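Local coordinates for putative LacI-family transcriptional regulator (Bacteroides fragilis, PDB 3GBV), which probably regulates transcription as a LacI-family protein, in which a periplasmic-binding-protein-type domain would bind a small effector, at residues 120-125 / 166-171; 126-131 / 159-164; 137-142 / 224-229. All coordinates share one frame; numbering follows the deposited sequence.

In the fold
Both sides of each contact lie in the half of the molecule built on the mixed sheet. Starting from the N terminus, helix 117-131 supplies the first segments of contacts 1 and 2, strand 137-144 follows with the first segment of contact 3, and helix 152-168 then returns beside helix 117-131. Contact 2 (126-131 with 159-164) closes a short loop nested within the larger one closed by contact 1 (120-125 with 166-171). Contact 3 (137-142 with 224-229) starts inside both loops and ends beyond them, so it crosses each. The first two contacts pair the helices over one sheet face; the third packs side chains on the other.

Contact 1: residues 120-125 / 166-171; sequences SGYFAA and QEHHPA
The phenol of Y122 reaches across from helix 117-131 to the carboxylate of E167, near the C-terminal end of helix 152-168. Its OH donates a hydrogen bond of 2.8 Å to E167 OE1, meeting that oxygen nearly along its C-O direction. OE1 also lies at the edge of the phenol ring, close to its plane and 3.1 Å from Y122 CE1, whereas the carboxylate plane stands almost perpendicular to the ring, at 85°. H168 adds a looser neighbour: its imidazole edge faces the same hydroxyl, but Y122 OH and H168 NE2 are 3.6 Å apart, a packing contact and not a hydrogen bond.

Long side chains suit this place because the backbones are well separated, with the CA atoms of Y122 and E167 10.3 Å apart. Placing CG of Y122 anti to the backbone N (chi1 -168°) carries the ring off its helix to span about half of that gap, and the side chain of E167, extended beyond CG, covers the rest.

In the next shell, Q163, one helical turn before E167, hydrogen-bonds through NE2 to E167 OE2, so each carboxylate oxygen has a partner and the group's rotation is restrained. Y164 touches both first-shell rings, edge-to-face with Y122 and stacked on H168. E289 of the second subunit packs against Y122, placing the contact near the dimer interface. Helical backbone angles end just after H168, with H169 the first residue to leave them, so the contact fastens the last turn of helix 152-168 to its neighbour. Two neutral donors, a phenol and an amide, would probably stabilise E167 as a carboxylate anion, so the surface join rests on a directional hydrogen bond from a neutral phenol.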
ATOM      1  N   SER A 120      10.410  -6.076  -7.453  1.00 20.35           N
ATOM      2  CA  SER A 120       9.943  -4.701  -7.545  1.00 22.65           C
ATOM      3  C   SER A 120       9.983  -4.231  -8.994  1.00 22.19           C
ATOM      4  O   SER A 120       9.086  -3.524  -9.452  1.00 21.92           O
ATOM      5  CB  SER A 120      10.802  -3.785  -6.674  1.00 23.63           C
ATOM      6  OG  SER A 120      10.394  -2.432  -6.794  1.00 26.80           O
ATOM      7  N   GLY A 121      11.023  -4.641  -9.712  1.00 22.43           N
ATOM      8  CA  GLY A 121      11.168  -4.260 -11.103  1.00 22.31           C
ATOM      9  C   GLY A 121      10.210  -5.017 -11.999  1.00 23.22           C
ATOM     10  O   GLY A 121       9.678  -4.460 -12.962  1.00 21.70           O
ATOM     11  N   TYR A 122       9.999  -6.292 -11.682  1.00 23.69           N
ATOM     12  CA  TYR A 122       9.092  -7.152 -12.439  1.00 24.06           C
ATOM     13  C   TYR A 122       7.685  -6.532 -12.352  1.00 23.56           C
ATOM     14  O   TYR A 122       6.961  -6.427 -13.350  1.00 19.25           O
ATOM     15  CB  TYR A 122       9.096  -8.552 -11.817  1.00 26.35           C
ATOM     16  CG  TYR A 122       8.428  -9.625 -12.643  1.00 26.60           C
ATOM     17  CD1 TYR A 122       9.070 -10.189 -13.741  1.00 26.68           C
ATOM     18  CD2 TYR A 122       7.155 -10.088 -12.316  1.00 29.72           C
ATOM     19  CE1 TYR A 122       8.461 -11.188 -14.495  1.00 28.78           C
ATOM     20  CE2 TYR A 122       6.533 -11.087 -13.062  1.00 29.83           C
ATOM     21  CZ  TYR A 122       7.191 -11.631 -14.150  1.00 31.61           C
ATOM     22  OH  TYR A 122       6.567 -12.614 -14.890  1.00 34.10           O
ATOM     23  N   PHE A 123       7.317  -6.125 -11.143  1.00 21.77           N
ATOM     24  CA  PHE A 123       6.027  -5.492 -10.878  1.00 22.10           C
ATOM     25  C   PHE A 123       5.912  -4.163 -11.624  1.00 21.22           C
ATOM     26  O   PHE A 123       4.851  -3.835 -12.172  1.00 19.15           O
ATOM     27  CB  PHE A 123       5.871  -5.234  -9.371  1.00 23.94           C
ATOM     28  CG  PHE A 123       4.707  -4.342  -9.014  1.00 25.43           C
ATOM     29  CD1 PHE A 123       3.426  -4.862  -8.857  1.00 25.44           C
ATOM     30  CD2 PHE A 123       4.899  -2.979  -8.823  1.00 25.97           C
ATOM     31  CE1 PHE A 123       2.355  -4.029  -8.506  1.00 28.30           C
ATOM     32  CE2 PHE A 123       3.831  -2.142  -8.474  1.00 27.56           C
ATOM     33  CZ  PHE A 123       2.559  -2.667  -8.314  1.00 24.57           C
ATOM     34  N   ALA A 124       7.004  -3.400 -11.624  1.00 20.89           N
ATOM     35  CA  ALA A 124       7.044  -2.100 -12.285  1.00 22.62           C
ATOM     36  C   ALA A 124       6.794  -2.270 -13.773  1.00 22.27           C
ATOM     37  O   ALA A 124       6.125  -1.449 -14.388  1.00 22.06           O
ATOM     38  CB  ALA A 124       8.388  -1.425 -12.046  1.00 20.70           C
ATOM     39  N   ALA A 125       7.322  -3.351 -14.336  1.00 21.50           N
ATOM     40  CA  ALA A 125       7.147  -3.656 -15.750  1.00 24.58           C
ATOM     41  C   ALA A 125       5.676  -3.913 -16.054  1.00 25.59           C
ATOM     42  O   ALA A 125       5.142  -3.397 -17.040  1.00 23.17           O
ATOM     43  CB  ALA A 125       7.977  -4.874 -16.134  1.00 22.94           C
ATOM     44  N   GLN A 166      10.822  -9.338 -21.416  1.00 30.33           N
ATOM     45  CA  GLN A 166      11.198 -10.438 -22.297  1.00 32.26           C
ATOM     46  C   GLN A 166      10.069 -11.470 -22.345  1.00 32.92           C
ATOM     47  O   GLN A 166       9.704 -11.968 -23.409  1.00 32.66           O
ATOM     48  CB  GLN A 166      12.484 -11.102 -21.798  1.00 31.51           C
ATOM     49  CG  GLN A 166      13.774 -10.444 -22.267  1.00 32.89           C
ATOM     50  CD  GLN A 166      14.985 -10.890 -21.461  1.00 35.26           C
ATOM     51  OE1 GLN A 166      15.047 -12.025 -20.983  1.00 36.24           O
ATOM     52  NE2 GLN A 166      15.962  -9.997 -21.316  1.00 33.92           N
ATOM     53  N   GLU A 167       9.501 -11.770 -21.186  1.00 33.81           N
ATOM     54  CA  GLU A 167       8.434 -12.758 -21.104  1.00 35.14           C
ATOM     55  C   GLU A 167       7.089 -12.302 -21.672  1.00 35.16           C
ATOM     56  O   GLU A 167       6.305 -13.132 -22.128  1.00 34.01           O
ATOM     57  CB  GLU A 167       8.237 -13.185 -19.649  1.00 35.94           C
ATOM     58  CG  GLU A 167       9.513 -13.638 -18.936  1.00 39.20           C
ATOM     59  CD  GLU A 167       9.267 -13.947 -17.462  1.00 40.46           C
ATOM     60  OE1 GLU A 167       8.529 -13.173 -16.817  1.00 41.54           O
ATOM     61  OE2 GLU A 167       9.811 -14.949 -16.950  1.00 40.97           O
ATOM     62  N   HIS A 168       6.837 -10.992 -21.666  1.00 34.35           N
ATOM     63  CA  HIS A 168       5.554 -10.459 -22.126  1.00 35.33           C
ATOM     64  C   HIS A 168       5.522  -9.578 -23.373  1.00 35.24           C
ATOM     65  O   HIS A 168       4.548  -9.604 -24.119  1.00 34.96           O
ATOM     66  CB  HIS A 168       4.902  -9.704 -20.974  1.00 34.92           C
ATOM     67  CG  HIS A 168       4.676 -10.550 -19.765  1.00 35.46           C
ATOM     68  ND1 HIS A 168       3.551 -11.328 -19.603  1.00 36.84           N
ATOM     69  CD2 HIS A 168       5.452 -10.778 -18.681  1.00 36.13           C
ATOM     70  CE1 HIS A 168       3.643 -11.998 -18.468  1.00 36.36           C
ATOM     71  NE2 HIS A 168       4.786 -11.683 -17.888  1.00 33.66           N
ATOM     72  N   HIS A 169       6.557  -8.779 -23.590  1.00 35.33           N
ATOM     73  CA  HIS A 169       6.591  -7.911 -24.760  1.00 34.79           C
ATOM     74  C   HIS A 169       7.982  -7.915 -25.337  1.00 34.47           C
ATOM     75  O   HIS A 169       8.645  -6.873 -25.395  1.00 32.97           O
ATOM     76  CB  HIS A 169       6.197  -6.487 -24.375  1.00 36.75           C
ATOM     77  CG  HIS A 169       4.815  -6.384 -23.819  1.00 39.03           C
ATOM     78  ND1 HIS A 169       4.470  -6.906 -22.593  1.00 39.72           N
ATOM     79  CD2 HIS A 169       3.681  -5.862 -24.342  1.00 40.09           C
ATOM     80  CE1 HIS A 169       3.181  -6.711 -22.382  1.00 41.21           C
ATOM     81  NE2 HIS A 169       2.679  -6.080 -23.429  1.00 40.16           N
ATOM     82  N   PRO A 170       8.445  -9.090 -25.783  1.00 34.72           N
ATOM     83  CA  PRO A 170       9.792  -9.181 -26.349  1.00 36.44           C
ATOM     84  C   PRO A 170      10.001  -8.271 -27.551  1.00 36.86           C
ATOM     85  O   PRO A 170      11.129  -7.946 -27.900  1.00 38.11           O
ATOM     86  CB  PRO A 170       9.928 -10.670 -26.678  1.00 37.23           C
ATOM     87  CG  PRO A 170       8.511 -11.085 -26.966  1.00 35.63           C
ATOM     88  CD  PRO A 170       7.733 -10.376 -25.890  1.00 34.54           C
ATOM     89  N   ALA A 171       8.908  -7.832 -28.158  1.00 37.79           N
ATOM     90  CA  ALA A 171       8.991  -6.970 -29.326  1.00 40.17           C
ATOM     91  C   ALA A 171       9.163  -5.494 -28.983  1.00 40.84           C
ATOM     92  O   ALA A 171       9.583  -4.700 -29.822  1.00 40.52           O
ATOM     93  CB  ALA A 171       7.760  -7.159 -30.188  1.00 40.10           C
TER

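Contact 2: residues 126-131 / 159-164; sequences RMLMLL and IGFRQY
R126, whose NH1 forms a salt bridge with E289 of the second subunit, lies against Y164 on the way there, its CD 3.3 Å from Y164 OH. This is helix-helix packing in the outer layer of an alpha/beta sandwich: helix 152-168 is the connection of the beta-alpha-beta crossover from strand 137-144 to strand 173-180, and helix 117-131 lies on the same sheet face. The local axes approach to 10.8 Å and cross at -49°.

R126 and Y164 are the pair whose CA atoms come closest across the two segments, 7.2 Å apart. One face of the tyrosine ring covers the start of the arginine residue: R126 N sits 3.8 Å above the ring plane, over its centre, and CA is 3.6 Å from Y164 CZ. A flat ring suits this place, since it can lie on a helical backbone while its hydroxyl reaches the arginine methylenes. The arginine serves two environments, with methylenes beside the ring and a guanidinium for the subunit interface; a bend at chi2 (64°) swings CD toward the phenol oxygen. The guanidinium plane is only 11° from that of the ring, yet the two do not stack.

Further toward the sheet the contact becomes wholly apolar. M129, a selenomethionine, brings CG to 4.2 Å from Y164 CE2, and A125, one turn before it on the same helix, touches both F161 and Y164; a methyl is small enough to pack against both rings where the helices are close. I138 of strand 137-144 lies beneath L128, M129 and F161. The leucine completes the seam at a ring edge: L128 CD2 lies near the plane of the F161 ring, 3.7 Å from CZ.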
ATOM      1  N   ARG A 126       5.032  -4.720 -15.210  1.00 26.12           N
ATOM      2  CA  ARG A 126       3.613  -5.033 -15.367  1.00 27.67           C
ATOM      3  C   ARG A 126       2.802  -3.746 -15.411  1.00 26.71           C
ATOM      4  O   ARG A 126       1.992  -3.540 -16.313  1.00 27.81           O
ATOM      5  CB  ARG A 126       3.128  -5.900 -14.191  1.00 30.98           C
ATOM      6  CG  ARG A 126       1.603  -5.950 -13.978  1.00 35.33           C
ATOM      7  CD  ARG A 126       0.883  -6.579 -15.145  1.00 41.30           C
ATOM      8  NE  ARG A 126      -0.576  -6.553 -14.990  1.00 47.23           N
ATOM      9  CZ  ARG A 126      -1.268  -7.281 -14.113  1.00 49.10           C
ATOM     10  NH1 ARG A 126      -0.650  -8.112 -13.283  1.00 47.66           N
ATOM     11  NH2 ARG A 126      -2.592  -7.193 -14.079  1.00 50.79           N
HETATM   12  N   MSE A 127       3.034  -2.871 -14.441  1.00 25.81           N
HETATM   13  CA  MSE A 127       2.289  -1.611 -14.364  1.00 26.97           C
HETATM   14  C   MSE A 127       2.548  -0.682 -15.545  1.00 27.07           C
HETATM   15  O   MSE A 127       1.636   0.004 -16.010  1.00 27.13           O
HETATM   16  CB  MSE A 127       2.603  -0.861 -13.058  1.00 24.62           C
HETATM   17  CG  MSE A 127       2.269  -1.624 -11.775  1.00 23.38           C
HETATM   18 SE   MSE A 127       0.401  -2.190 -11.788  1.00 42.61          SE
HETATM   19  CE  MSE A 127      -0.586  -0.452 -11.783  1.00 25.98           C
ATOM     20  N   LEU A 128       3.789  -0.642 -16.019  1.00 26.39           N
ATOM     21  CA  LEU A 128       4.125   0.212 -17.148  1.00 26.17           C
ATOM     22  C   LEU A 128       3.425  -0.267 -18.420  1.00 26.78           C
ATOM     23  O   LEU A 128       2.947   0.538 -19.227  1.00 24.80           O
ATOM     24  CB  LEU A 128       5.631   0.232 -17.394  1.00 24.73           C
ATOM     25  CG  LEU A 128       6.041   1.145 -18.555  1.00 25.70           C
ATOM     26  CD1 LEU A 128       5.944   2.592 -18.103  1.00 24.15           C
ATOM     27  CD2 LEU A 128       7.454   0.824 -19.009  1.00 26.24           C
HETATM   28  N   MSE A 129       3.366  -1.582 -18.593  1.00 26.38           N
HETATM   29  CA  MSE A 129       2.739  -2.166 -19.774  1.00 28.86           C
HETATM   30  C   MSE A 129       1.219  -2.038 -19.796  1.00 30.18           C
HETATM   31  O   MSE A 129       0.598  -2.206 -20.842  1.00 30.53           O
HETATM   32  CB  MSE A 129       3.149  -3.632 -19.904  1.00 29.08           C
HETATM   33  CG  MSE A 129       4.615  -3.778 -20.232  1.00 27.79           C
HETATM   34 SE   MSE A 129       4.980  -2.761 -21.901  1.00 51.46          SE
HETATM   35  CE  MSE A 129       5.878  -1.165 -21.338  1.00 20.35           C
ATOM     36  N   LEU A 130       0.630  -1.773 -18.634  1.00 32.61           N
ATOM     37  CA  LEU A 130      -0.816  -1.581 -18.513  1.00 35.02           C
ATOM     38  C   LEU A 130      -1.077  -0.200 -19.119  1.00 36.14           C
ATOM     39  O   LEU A 130      -2.140   0.078 -19.671  1.00 35.39           O
ATOM     40  CB  LEU A 130      -1.236  -1.563 -17.033  1.00 35.07           C
ATOM     41  CG  LEU A 130      -2.684  -1.115 -16.749  1.00 38.23           C
ATOM     42  CD1 LEU A 130      -3.643  -2.232 -17.145  1.00 38.79           C
ATOM     43  CD2 LEU A 130      -2.864  -0.767 -15.266  1.00 37.23           C
ATOM     44  N   LEU A 131      -0.062   0.648 -18.988  1.00 36.96           N
ATOM     45  CA  LEU A 131      -0.054   2.024 -19.464  1.00 38.37           C
ATOM     46  C   LEU A 131       0.337   2.113 -20.945  1.00 40.74           C
ATOM     47  O   LEU A 131      -0.266   2.863 -21.714  1.00 39.98           O
ATOM     48  CB  LEU A 131       0.965   2.809 -18.639  1.00 37.31           C
ATOM     49  CG  LEU A 131       0.658   4.141 -17.972  1.00 36.81           C
ATOM     50  CD1 LEU A 131      -0.508   4.011 -17.025  1.00 35.19           C
ATOM     51  CD2 LEU A 131       1.894   4.586 -17.222  1.00 35.81           C
ATOM     52  N   ILE A 159      16.883  -5.467 -13.824  1.00 27.03           N
ATOM     53  CA  ILE A 159      16.959  -6.842 -14.302  1.00 28.53           C
ATOM     54  C   ILE A 159      15.587  -7.528 -14.248  1.00 28.51           C
ATOM     55  O   ILE A 159      15.221  -8.284 -15.155  1.00 27.26           O
ATOM     56  CB  ILE A 159      17.984  -7.660 -13.469  1.00 28.70           C
ATOM     57  CG1 ILE A 159      19.403  -7.173 -13.780  1.00 30.46           C
ATOM     58  CG2 ILE A 159      17.871  -9.141 -13.788  1.00 27.07           C
ATOM     59  CD1 ILE A 159      20.472  -7.822 -12.915  1.00 29.82           C
ATOM     60  N   GLY A 160      14.831  -7.267 -13.188  1.00 27.06           N
ATOM     61  CA  GLY A 160      13.516  -7.872 -13.066  1.00 28.14           C
ATOM     62  C   GLY A 160      12.577  -7.261 -14.087  1.00 27.84           C
ATOM     63  O   GLY A 160      11.665  -7.913 -14.608  1.00 25.60           O
ATOM     64  N   PHE A 161      12.812  -5.986 -14.369  1.00 26.39           N
ATOM     65  CA  PHE A 161      12.015  -5.251 -15.335  1.00 26.37           C
ATOM     66  C   PHE A 161      12.198  -5.871 -16.731  1.00 26.68           C
ATOM     67  O   PHE A 161      11.230  -6.178 -17.430  1.00 24.53           O
ATOM     68  CB  PHE A 161      12.467  -3.793 -15.349  1.00 24.07           C
ATOM     69  CG  PHE A 161      11.734  -2.940 -16.342  1.00 24.88           C
ATOM     70  CD1 PHE A 161      10.507  -2.376 -16.013  1.00 24.89           C
ATOM     71  CD2 PHE A 161      12.262  -2.702 -17.604  1.00 23.36           C
ATOM     72  CE1 PHE A 161       9.810  -1.586 -16.918  1.00 24.29           C
ATOM     73  CE2 PHE A 161      11.568  -1.907 -18.525  1.00 25.31           C
ATOM     74  CZ  PHE A 161      10.341  -1.349 -18.175  1.00 24.57           C
ATOM     75  N   ARG A 162      13.454  -6.060 -17.124  1.00 26.63           N
ATOM     76  CA  ARG A 162      13.751  -6.624 -18.428  1.00 28.77           C
ATOM     77  C   ARG A 162      13.251  -8.060 -18.554  1.00 29.49           C
ATOM     78  O   ARG A 162      12.876  -8.495 -19.645  1.00 27.27           O
ATOM     79  CB  ARG A 162      15.258  -6.560 -18.699  1.00 29.97           C
ATOM     80  CG  ARG A 162      15.829  -5.138 -18.807  1.00 29.04           C
ATOM     81  CD  ARG A 162      17.360  -5.161 -18.897  1.00 31.56           C
ATOM     82  NE  ARG A 162      17.950  -3.822 -18.851  1.00 33.62           N
ATOM     83  CZ  ARG A 162      17.910  -2.926 -19.838  1.00 33.42           C
ATOM     84  NH1 ARG A 162      17.311  -3.201 -20.990  1.00 33.32           N
ATOM     85  NH2 ARG A 162      18.454  -1.736 -19.660  1.00 32.90           N
ATOM     86  N   GLN A 163      13.231  -8.800 -17.447  1.00 28.60           N
ATOM     87  CA  GLN A 163      12.758 -10.175 -17.504  1.00 29.38           C
ATOM     88  C   GLN A 163      11.284 -10.188 -17.886  1.00 29.11           C
ATOM     89  O   GLN A 163      10.866 -10.943 -18.767  1.00 28.30           O
ATOM     90  CB  GLN A 163      12.934 -10.883 -16.162  1.00 30.38           C
ATOM     91  CG  GLN A 163      12.749 -12.393 -16.261  1.00 34.03           C
ATOM     92  CD  GLN A 163      12.863 -13.097 -14.920  1.00 37.92           C
ATOM     93  OE1 GLN A 163      13.784 -12.829 -14.133  1.00 38.48           O
ATOM     94  NE2 GLN A 163      11.932 -14.013 -14.654  1.00 37.44           N
ATOM     95  N   TYR A 164      10.497  -9.349 -17.215  1.00 29.31           N
ATOM     96  CA  TYR A 164       9.072  -9.265 -17.502  1.00 29.60           C
ATOM     97  C   TYR A 164       8.864  -8.860 -18.962  1.00 29.08           C
ATOM     98  O   TYR A 164       8.025  -9.428 -19.665  1.00 27.28           O
ATOM     99  CB  TYR A 164       8.391  -8.225 -16.606  1.00 29.19           C
ATOM    100  CG  TYR A 164       6.893  -8.146 -16.820  1.00 31.25           C
ATOM    101  CD1 TYR A 164       6.006  -8.829 -15.976  1.00 31.51           C
ATOM    102  CD2 TYR A 164       6.359  -7.418 -17.890  1.00 31.06           C
ATOM    103  CE1 TYR A 164       4.627  -8.786 -16.192  1.00 31.23           C
ATOM    104  CE2 TYR A 164       4.989  -7.376 -18.120  1.00 31.07           C
ATOM    105  CZ  TYR A 164       4.131  -8.062 -17.264  1.00 33.17           C
ATOM    106  OH  TYR A 164       2.782  -8.039 -17.480  1.00 34.24           O
TER

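Contact 3: residues 137-142 / 224-229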
ATOM      1  N   GLU A 137       7.908   1.272 -28.246  1.00 44.45           N
ATOM      2  CA  GLU A 137       9.084   1.500 -27.419  1.00 42.96           C
ATOM      3  C   GLU A 137       8.739   2.159 -26.100  1.00 39.76           C
ATOM      4  O   GLU A 137       7.697   2.791 -25.957  1.00 39.72           O
ATOM      5  CB  GLU A 137      10.087   2.411 -28.133  1.00 44.84           C
ATOM      6  CG  GLU A 137      10.589   1.924 -29.467  1.00 47.13           C
ATOM      7  CD  GLU A 137      11.479   2.949 -30.143  1.00 48.55           C
ATOM      8  OE1 GLU A 137      10.978   4.044 -30.479  1.00 49.13           O
ATOM      9  OE2 GLU A 137      12.681   2.670 -30.335  1.00 48.71           O
ATOM     10  N   ILE A 138       9.641   2.007 -25.140  1.00 36.56           N
ATOM     11  CA  ILE A 138       9.502   2.626 -23.829  1.00 34.71           C
ATOM     12  C   ILE A 138      10.923   2.993 -23.450  1.00 33.51           C
ATOM     13  O   ILE A 138      11.879   2.527 -24.083  1.00 33.29           O
ATOM     14  CB  ILE A 138       8.876   1.658 -22.785  1.00 35.27           C
ATOM     15  CG1 ILE A 138       9.704   0.374 -22.658  1.00 34.99           C
ATOM     16  CG2 ILE A 138       7.454   1.314 -23.193  1.00 34.88           C
ATOM     17  CD1 ILE A 138      10.869   0.469 -21.683  1.00 33.82           C
ATOM     18  N   VAL A 139      11.088   3.834 -22.444  1.00 31.65           N
ATOM     19  CA  VAL A 139      12.433   4.221 -22.065  1.00 30.47           C
ATOM     20  C   VAL A 139      12.674   4.202 -20.571  1.00 29.92           C
ATOM     21  O   VAL A 139      11.799   4.542 -19.779  1.00 30.43           O
ATOM     22  CB  VAL A 139      12.779   5.625 -22.607  1.00 29.53           C
ATOM     23  CG1 VAL A 139      11.779   6.645 -22.082  1.00 29.53           C
ATOM     24  CG2 VAL A 139      14.203   6.004 -22.212  1.00 28.66           C
ATOM     25  N   ILE A 140      13.876   3.781 -20.204  1.00 29.76           N
ATOM     26  CA  ILE A 140      14.302   3.749 -18.817  1.00 29.24           C
ATOM     27  C   ILE A 140      15.136   5.007 -18.612  1.00 29.97           C
ATOM     28  O   ILE A 140      16.049   5.277 -19.394  1.00 29.26           O
ATOM     29  CB  ILE A 140      15.217   2.546 -18.523  1.00 29.05           C
ATOM     30  CG1 ILE A 140      14.450   1.237 -18.711  1.00 26.94           C
ATOM     31  CG2 ILE A 140      15.782   2.673 -17.111  1.00 27.58           C
ATOM     32  CD1 ILE A 140      15.323   0.016 -18.658  1.00 29.10           C
ATOM     33  N   PHE A 141      14.824   5.772 -17.570  1.00 29.78           N
ATOM     34  CA  PHE A 141      15.563   6.985 -17.256  1.00 30.62           C
ATOM     35  C   PHE A 141      16.509   6.712 -16.090  1.00 31.77           C
ATOM     36  O   PHE A 141      16.097   6.165 -15.055  1.00 31.73           O
ATOM     37  CB  PHE A 141      14.607   8.111 -16.859  1.00 30.31           C
ATOM     38  CG  PHE A 141      13.763   8.623 -17.987  1.00 32.51           C
ATOM     39  CD1 PHE A 141      14.305   9.477 -18.950  1.00 33.56           C
ATOM     40  CD2 PHE A 141      12.425   8.252 -18.093  1.00 32.32           C
ATOM     41  CE1 PHE A 141      13.523   9.955 -20.006  1.00 32.07           C
ATOM     42  CE2 PHE A 141      11.635   8.723 -19.142  1.00 30.85           C
ATOM     43  CZ  PHE A 141      12.184   9.576 -20.100  1.00 31.77           C
ATOM     44  N   ARG A 142      17.772   7.092 -16.256  1.00 30.57           N
ATOM     45  CA  ARG A 142      18.762   6.910 -15.206  1.00 33.00           C
ATOM     46  C   ARG A 142      19.503   8.202 -14.980  1.00 33.72           C
ATOM     47  O   ARG A 142      19.424   9.136 -15.781  1.00 32.64           O
ATOM     48  CB  ARG A 142      19.816   5.864 -15.574  1.00 32.77           C
ATOM     49  CG  ARG A 142      19.317   4.488 -15.912  1.00 34.79           C
ATOM     50  CD  ARG A 142      20.492   3.520 -15.884  1.00 36.60           C
ATOM     51  NE  ARG A 142      20.195   2.271 -16.569  1.00 36.70           N
ATOM     52  CZ  ARG A 142      20.429   2.063 -17.859  1.00 39.63           C
ATOM     53  NH1 ARG A 142      20.974   3.021 -18.599  1.00 38.62           N
ATOM     54  NH2 ARG A 142      20.103   0.904 -18.417  1.00 41.30           N
ATOM     55  N   SER A 224       2.360  16.855 -22.523  1.00 43.10           N
ATOM     56  CA  SER A 224       1.394  15.998 -21.845  1.00 43.33           C
ATOM     57  C   SER A 224       1.176  14.677 -22.571  1.00 43.85           C
ATOM     58  O   SER A 224       0.265  13.916 -22.230  1.00 44.29           O
ATOM     59  CB  SER A 224       0.056  16.724 -21.716  1.00 42.64           C
ATOM     60  OG  SER A 224      -0.555  16.873 -22.983  1.00 41.70           O
ATOM     61  N   ASP A 225       2.011  14.405 -23.568  1.00 44.59           N
ATOM     62  CA  ASP A 225       1.894  13.175 -24.337  1.00 45.28           C
ATOM     63  C   ASP A 225       2.953  12.156 -23.907  1.00 44.15           C
ATOM     64  O   ASP A 225       3.492  11.409 -24.728  1.00 43.00           O
ATOM     65  CB  ASP A 225       2.029  13.482 -25.829  1.00 48.23           C
ATOM     66  CG  ASP A 225       1.595  12.325 -26.694  1.00 52.36           C
ATOM     67  OD1 ASP A 225       0.404  11.947 -26.624  1.00 54.46           O
ATOM     68  OD2 ASP A 225       2.443  11.787 -27.437  1.00 57.04           O
ATOM     69  N   PHE A 226       3.235  12.130 -22.609  1.00 42.31           N
ATOM     70  CA  PHE A 226       4.225  11.220 -22.046  1.00 41.35           C
ATOM     71  C   PHE A 226       3.948  11.059 -20.551  1.00 41.92           C
ATOM     72  O   PHE A 226       3.705  12.048 -19.854  1.00 41.42           O
ATOM     73  CB  PHE A 226       5.630  11.795 -22.234  1.00 39.79           C
ATOM     74  CG  PHE A 226       6.734  10.794 -22.037  1.00 37.82           C
ATOM     75  CD1 PHE A 226       7.221  10.061 -23.111  1.00 36.24           C
ATOM     76  CD2 PHE A 226       7.290  10.583 -20.776  1.00 38.28           C
ATOM     77  CE1 PHE A 226       8.251   9.129 -22.935  1.00 36.90           C
ATOM     78  CE2 PHE A 226       8.324   9.648 -20.590  1.00 35.72           C
ATOM     79  CZ  PHE A 226       8.801   8.926 -21.671  1.00 35.86           C
ATOM     80  N   SER A 227       3.988   9.818 -20.067  1.00 40.17           N
ATOM     81  CA  SER A 227       3.749   9.534 -18.654  1.00 38.32           C
ATOM     82  C   SER A 227       4.862   8.676 -18.034  1.00 36.64           C
ATOM     83  O   SER A 227       5.362   7.734 -18.657  1.00 33.02           O
ATOM     84  CB  SER A 227       2.405   8.827 -18.481  1.00 38.68           C
ATOM     85  OG  SER A 227       2.403   7.575 -19.140  1.00 38.39           O
ATOM     86  N   LEU A 228       5.243   9.019 -16.805  1.00 34.28           N
ATOM     87  CA  LEU A 228       6.285   8.295 -16.093  1.00 32.61           C
ATOM     88  C   LEU A 228       5.757   7.386 -14.996  1.00 30.77           C
ATOM     89  O   LEU A 228       4.632   7.526 -14.516  1.00 29.05           O
ATOM     90  CB  LEU A 228       7.261   9.249 -15.387  1.00 35.03           C
ATOM     91  CG  LEU A 228       8.265  10.238 -15.985  1.00 37.75           C
ATOM     92  CD1 LEU A 228       8.825   9.693 -17.286  1.00 38.05           C
ATOM     93  CD2 LEU A 228       7.598  11.569 -16.185  1.00 38.65           C
ATOM     94  N   ILE A 229       6.620   6.457 -14.603  1.00 29.82           N
ATOM     95  CA  ILE A 229       6.377   5.568 -13.487  1.00 27.13           C
ATOM     96  C   ILE A 229       7.643   5.823 -12.681  1.00 27.02           C
ATOM     97  O   ILE A 229       8.750   5.756 -13.209  1.00 25.90           O
ATOM     98  CB  ILE A 229       6.295   4.090 -13.892  1.00 27.39           C
ATOM     99  CG1 ILE A 229       4.915   3.802 -14.480  1.00 26.20           C
ATOM    100  CG2 ILE A 229       6.544   3.188 -12.660  1.00 25.06           C
ATOM    101  CD1 ILE A 229       4.625   2.325 -14.643  1.00 28.69           C
TER
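Segments 137-142 and 224-229 are not neighbours in the sheet: the CA atoms of F141 and L228 are 9.4 Å apart, about twice the usual strand spacing, because strand 203-206 runs between them. With no backbone bond joining them, the side chains of V139, F141, F226 and L228 meet over the intervening strand.

F226 and F141 come from opposite directions and touch rim to rim, neither ring lying over the other. Their centroids are 6.0 Å apart and their planes stand at 73°, with F141 CE2 3.7 Å from F226 CE2. Large flat rings suit this place because they reach over the intervening strand from both sides; CG of F226 is anti to its backbone N (chi1 -164°), an arrangement that sends the ring toward strand 137-144. V139 meets the same ring at its edge, CG1 lying near the ring plane and 3.8 Å from F226 CZ. A short branched residue fits there, close to the sheet beside the larger rings. L228 approaches F141 at about a right angle, its CD1 3.5 Å from F141 CE2 and oblique to that ring. All four residues are buried.

Strand 203-206 lies between the two, and V139 is backbone hydrogen-bonded with H203 and I205 on it. Above the cluster, helix 212-220 closes the layer, I214 meeting F141 and L228, and L218 meeting F226 and L228; F195 of helix 187-197 adds an edge-to-face ring to F226. On the opposite sheet face, I138 and I229 touch L128 of helix 117-131, and I138 also M129, so this hydrophobic core belongs to the other side of the alpha/beta sandwich.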